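Local coordinates for protein interacting with HSP90 1 (Saccharomyces cerevisiae, PDB 4CGU) that takes part in pre-rRNA processing and is required for the interaction of NOP58 with snoRNA, at residues Val83-Phe88 with Leu95-Glu100. Sequence-based numbering, arbitrary orientation.
Sequences VKMKRF and LRILIE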
# COMPACT_ATOMS: atom_id res chain seq x y z
N VAL B 83 -14.90 19.28 -5.50
CA VAL B 83 -14.08 18.23 -6.08
C VAL B 83 -14.10 18.27 -7.60
O VAL B 83 -15.15 18.45 -8.22
CB VAL B 83 -14.57 16.85 -5.61
CG1 VAL B 83 -13.63 15.76 -6.09
CG2 VAL B 83 -14.71 16.82 -4.09
N LYS B 84 -12.92 18.11 -8.20
CA LYS B 84 -12.81 17.92 -9.64
C LYS B 84 -12.06 16.63 -9.88
O LYS B 84 -11.21 16.24 -9.09
CB LYS B 84 -12.06 19.07 -10.29
CG LYS B 84 -12.74 20.42 -10.18
CD LYS B 84 -11.91 21.49 -10.86
CE LYS B 84 -12.60 22.84 -10.83
NZ LYS B 84 -11.75 23.90 -11.45
N MSE B 85 -12.37 15.96 -10.98
CA MSE B 85 -11.66 14.75 -11.35
C MSE B 85 -11.28 14.82 -12.81
O MSE B 85 -12.01 15.39 -13.62
CB MSE B 85 -12.53 13.52 -11.04
CG MSE B 85 -12.77 13.34 -9.54
SE MSE B 85 -14.06 11.96 -9.04
CE MSE B 85 -12.96 10.40 -9.34
N LYS B 86 -10.12 14.27 -13.14
CA LYS B 86 -9.63 14.28 -14.51
C LYS B 86 -8.91 12.98 -14.81
O LYS B 86 -8.12 12.50 -14.00
CB LYS B 86 -8.68 15.46 -14.73
CG LYS B 86 -8.13 15.56 -16.14
CD LYS B 86 -7.21 16.77 -16.29
CE LYS B 86 -6.53 16.80 -17.65
NZ LYS B 86 -5.45 17.84 -17.71
N ARG B 87 -9.20 12.40 -15.98
CA ARG B 87 -8.60 11.13 -16.38
C ARG B 87 -7.40 11.34 -17.29
O ARG B 87 -7.30 12.35 -17.98
CB ARG B 87 -9.64 10.23 -17.07
CG ARG B 87 -10.70 9.68 -16.13
CD ARG B 87 -10.13 8.63 -15.19
NE ARG B 87 -9.92 7.35 -15.87
CZ ARG B 87 -10.84 6.39 -15.96
NH1 ARG B 87 -12.04 6.55 -15.41
NH2 ARG B 87 -10.55 5.27 -16.60
N PHE B 88 -6.49 10.37 -17.29
CA PHE B 88 -5.26 10.47 -18.06
C PHE B 88 -4.99 9.17 -18.81
O PHE B 88 -5.34 8.09 -18.34
CB PHE B 88 -4.07 10.78 -17.13
CG PHE B 88 -4.10 12.16 -16.53
CD1 PHE B 88 -4.81 12.41 -15.36
CD2 PHE B 88 -3.41 13.20 -17.13
CE1 PHE B 88 -4.83 13.67 -14.81
CE2 PHE B 88 -3.42 14.46 -16.57
CZ PHE B 88 -4.14 14.70 -15.42
N LEU B 95 -5.85 8.76 -12.92
CA LEU B 95 -6.84 9.68 -12.38
C LEU B 95 -6.19 10.72 -11.49
O LEU B 95 -5.33 10.40 -10.66
CB LEU B 95 -7.88 8.90 -11.58
CG LEU B 95 -8.93 9.71 -10.83
CD1 LEU B 95 -9.92 10.36 -11.79
CD2 LEU B 95 -9.65 8.84 -9.81
N ARG B 96 -6.61 11.98 -11.66
CA ARG B 96 -6.27 13.03 -10.72
C ARG B 96 -7.54 13.61 -10.08
O ARG B 96 -8.49 13.94 -10.78
CB ARG B 96 -5.48 14.15 -11.38
CG ARG B 96 -5.16 15.29 -10.42
CD ARG B 96 -4.63 16.51 -11.15
NE ARG B 96 -5.68 17.21 -11.88
CZ ARG B 96 -5.45 18.07 -12.87
NH1 ARG B 96 -4.20 18.32 -13.24
NH2 ARG B 96 -6.45 18.67 -13.49
N ILE B 97 -7.53 13.73 -8.76
CA ILE B 97 -8.62 14.34 -8.02
C ILE B 97 -8.12 15.62 -7.36
O ILE B 97 -7.09 15.60 -6.69
CB ILE B 97 -9.12 13.40 -6.91
CG1 ILE B 97 -9.39 12.01 -7.49
CG2 ILE B 97 -10.36 13.97 -6.23
CD1 ILE B 97 -9.59 10.95 -6.44
N LEU B 98 -8.83 16.72 -7.57
CA LEU B 98 -8.56 17.98 -6.89
C LEU B 98 -9.64 18.25 -5.87
O LEU B 98 -10.83 18.30 -6.20
CB LEU B 98 -8.53 19.14 -7.88
CG LEU B 98 -7.55 19.08 -9.05
CD1 LEU B 98 -7.48 20.41 -9.77
CD2 LEU B 98 -6.19 18.67 -8.54
N ILE B 99 -9.24 18.42 -4.61
CA ILE B 99 -10.18 18.81 -3.58
C ILE B 99 -9.80 20.19 -3.09
O ILE B 99 -8.70 20.40 -2.59
CB ILE B 99 -10.17 17.83 -2.40
CG1 ILE B 99 -10.46 16.41 -2.89
CG2 ILE B 99 -11.17 18.28 -1.33
CD1 ILE B 99 -10.71 15.43 -1.78
N GLU B 100 -10.72 21.14 -3.24
CA GLU B 100 -10.43 22.53 -2.96
C GLU B 100 -11.38 23.10 -1.90
O GLU B 100 -12.59 22.95 -2.00
CB GLU B 100 -10.54 23.33 -4.25
CG GLU B 100 -10.17 24.78 -4.13
CD GLU B 100 -10.13 25.50 -5.46
OE1 GLU B 100 -10.10 24.81 -6.51
OE2 GLU B 100 -10.13 26.75 -5.47
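K84 pairs with L98 and K86 with R96 as hydrogen-bonded pairs of an antiparallel beta hairpin. Each pair is closed by two backbone bonds. R96 N to K86 O is short, 2.8 Å, and nearly straight at 175°. V83–I99, M85–I97 and R87–L95 alternate with them as non-hydrogen-bonded pairs. CA-H...O contacts add to the ladder, such as V83 CA to L98 O at 3.3 Å.

The apolar contacts lie on the face of V83, M85, I97 and I99. V83 and I97 stand side by side, with V83 CG1 3.7 Å from I97 CG2. M85 is a selenomethionine. Its CG passes beside I97, and the bend at chi3 (76°) takes CE to L95 CD2, 3.7 Å away. L95 CD1 meets the aliphatic CD of R87. I130 of strand 129-131 packs on V83, M85, I97 and I99. The guanidinium of R87 turns to a salt bridge with D135.

The other face is mixed: K84, K86, R96 and L98. K86 is extended, and its CD comes within 3.5 Å of R96 NH2. The F88 ring reaches in from the loop end and presents its edge to R96, with CE1 3.5 Å from R96 CB. F88 CZ also lies over one face of the guanidinium, offset toward its rim. Ring and guanidinium planes are 77° apart.

K86 NZ and R96 NH2 carry like charges only 4.4 Å apart. Both hydrogen-bond backbone of the chain of another protein, as does R96 NH1. Those acceptors probably offset the repulsion. The hairpin of this C-terminal CS domain has two chemistries: L95, I97 and I99 are buried on one face, against I130 of the other sheet, while K86, R96 and F88 at one end face the chain of another protein.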